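Local coordinates for protein putative diguanylate cyclase (GGDEF) with PAS/PAC domain (PDB 3LIF) that probably makes cyclic di-GMP from two GTP molecules through its GGDEF domain, this chain being the extracellular PDC-fold sensor domain of a membrane protein, at residues A[155-158]-A[159-163]. Numbering follows the deposited sequence.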
loop_
_atom_site.group_PDB
_atom_site.type_symbol
_atom_site.label_atom_id
_atom_site.label_comp_id
_atom_site.label_asym_id
_atom_site.label_seq_id
_atom_site.Cartn_x
_atom_site.Cartn_y
_atom_site.Cartn_z
ATOM N N SER A 155 -2.257 9.130 -3.372
ATOM C CA SER A 155 -1.821 10.497 -3.284
ATOM C C SER A 155 -2.951 11.438 -3.698
ATOM O O SER A 155 -3.066 12.548 -3.224
ATOM C CB SER A 155 -0.560 10.726 -4.121
ATOM O OG SER A 155 -0.686 10.148 -5.392
ATOM N N THR A 156 -3.818 10.990 -4.581
ATOM C CA THR A 156 -4.876 11.835 -5.089
ATOM C C THR A 156 -5.921 12.044 -4.022
ATOM O O THR A 156 -6.433 13.115 -3.855
ATOM C CB THR A 156 -5.447 11.126 -6.302
ATOM O OG1 THR A 156 -4.553 11.404 -7.378
ATOM C CG2 THR A 156 -6.912 11.513 -6.644
ATOM N N PHE A 157 -6.243 10.996 -3.309
ATOM C CA PHE A 157 -7.088 11.122 -2.174
ATOM C C PHE A 157 -6.394 12.046 -1.168
ATOM O O PHE A 157 -7.064 12.869 -0.521
ATOM C CB PHE A 157 -7.252 9.743 -1.545
ATOM C CG PHE A 157 -8.109 9.730 -0.322
ATOM C CD1 PHE A 157 -9.374 10.305 -0.335
ATOM C CD2 PHE A 157 -7.676 9.127 0.841
ATOM C CE1 PHE A 157 -10.182 10.280 0.813
ATOM C CE2 PHE A 157 -8.465 9.104 1.985
ATOM C CZ PHE A 157 -9.721 9.678 1.968
ATOM N N TYR A 158 -5.060 11.930 -1.033
ATOM C CA TYR A 158 -4.422 12.580 0.104
ATOM C C TYR A 158 -4.414 14.064 -0.126
ATOM O O TYR A 158 -4.541 14.852 0.818
ATOM C CB TYR A 158 -3.014 12.072 0.455
ATOM C CG TYR A 158 -2.975 10.674 1.002
ATOM C CD1 TYR A 158 -4.099 10.110 1.616
ATOM C CD2 TYR A 158 -1.834 9.899 0.880
ATOM C CE1 TYR A 158 -4.081 8.802 2.097
ATOM C CE2 TYR A 158 -1.786 8.596 1.356
ATOM C CZ TYR A 158 -2.909 8.050 1.960
ATOM O OH TYR A 158 -2.849 6.760 2.439
ATOM N N LYS A 159 -4.322 14.459 -1.386
ATOM C CA LYS A 159 -4.343 15.879 -1.649
ATOM C C LYS A 159 -5.713 16.564 -1.455
ATOM O O LYS A 159 -5.781 17.780 -1.446
ATOM C CB LYS A 159 -3.721 16.204 -2.994
ATOM C CG LYS A 159 -4.607 16.011 -4.149
ATOM C CD LYS A 159 -3.813 16.367 -5.406
ATOM C CE LYS A 159 -3.739 17.893 -5.580
ATOM N NZ LYS A 159 -2.975 18.143 -6.813
ATOM N N THR A 160 -6.782 15.805 -1.246
ATOM C CA THR A 160 -8.041 16.451 -0.976
ATOM C C THR A 160 -8.117 17.075 0.434
ATOM O O THR A 160 -9.204 17.419 0.889
ATOM C CB THR A 160 -9.246 15.477 -1.067
ATOM O OG1 THR A 160 -9.227 14.593 0.057
ATOM C CG2 THR A 160 -9.260 14.698 -2.354
ATOM N N PHE A 161 -7.020 17.192 1.167
ATOM C CA PHE A 161 -7.183 17.545 2.567
ATOM C C PHE A 161 -6.519 18.832 2.886
ATOM O O PHE A 161 -5.329 18.983 2.667
ATOM C CB PHE A 161 -6.622 16.472 3.488
ATOM C CG PHE A 161 -7.520 15.300 3.656
ATOM C CD1 PHE A 161 -8.583 15.354 4.532
ATOM C CD2 PHE A 161 -7.304 14.133 2.928
ATOM C CE1 PHE A 161 -9.438 14.268 4.703
ATOM C CE2 PHE A 161 -8.142 13.045 3.088
ATOM C CZ PHE A 161 -9.230 13.112 3.982
ATOM N N ASP A 162 -7.273 19.758 3.455
ATOM C CA ASP A 162 -6.657 21.031 3.776
ATOM C C ASP A 162 -5.813 21.046 5.066
ATOM O O ASP A 162 -6.338 21.029 6.191
ATOM C CB ASP A 162 -7.668 22.178 3.760
ATOM C CG ASP A 162 -6.984 23.499 3.435
ATOM O OD1 ASP A 162 -5.742 23.450 3.162
ATOM O OD2 ASP A 162 -7.650 24.565 3.465
ATOM N N LEU A 163 -4.501 21.099 4.895
ATOM C CA LEU A 163 -3.612 20.887 6.020
ATOM C C LEU A 163 -2.638 22.017 6.263
ATOM O O LEU A 163 -1.665 21.861 7.028
ATOM C CB LEU A 163 -2.770 19.646 5.748
ATOM C CG LEU A 163 -3.110 18.308 6.383
ATOM C CD1 LEU A 163 -4.146 18.436 7.508
ATOM C CD2 LEU A 163 -3.628 17.470 5.286
#
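F161 sets the edge of its ring against a face of F157, four residues back, where helix 151-158 gives way to the loop that leads to strand 168-173. The CB of F161 lies 3.8 Å from Y158 O. With CG anti to its own carbonyl carbon (chi1 -79°), the ring is sent back toward the helix end. CG passes the same oxygen a little farther off, and CD2 comes next, 3.6 Å from Y158 O, an oxygen that sits at the ring's edge and in its plane, while F157 O approaches CD2 obliquely. Further out, CE2 reaches the F157 ring, 3.9 Å from F157 CZ and over the rim of that face rather than its middle; F161 CZ, at the tip, also faces F157 CZ. The result is a T-shaped pair, planes at 82° and centroids 5.4 Å apart.

Backbone bonds and one hydroxyl shape the turn that brings the rings together. K159 N still gives the helical bond to S155 O, then Y158 to F161 closes a type I turn through a weak bond from F161 N to Y158 O. T160 grips F157 O twice: OG1 at 2.8 Å, in the carbonyl plane, and its own N at 3.0 Å, well above that plane. T160 CG2 and K159 CG each approach T156 O.

Both rings also touch L24 of the long helix 5-47, where F161 meets L20 as well and F157 stacks with H27. An alanine in place of F161 would probably leave this face of F157 without its edge partner and open a gap beside L20 and L24. Chemically, T160 answers a carbonyl at the helix's last turn with a hydroxyl as well as an N-H, while the aromatic pair lays the C-terminal end of helix 151-158 and F161 of the turn against the long helix of this PDC-fold sensor domain.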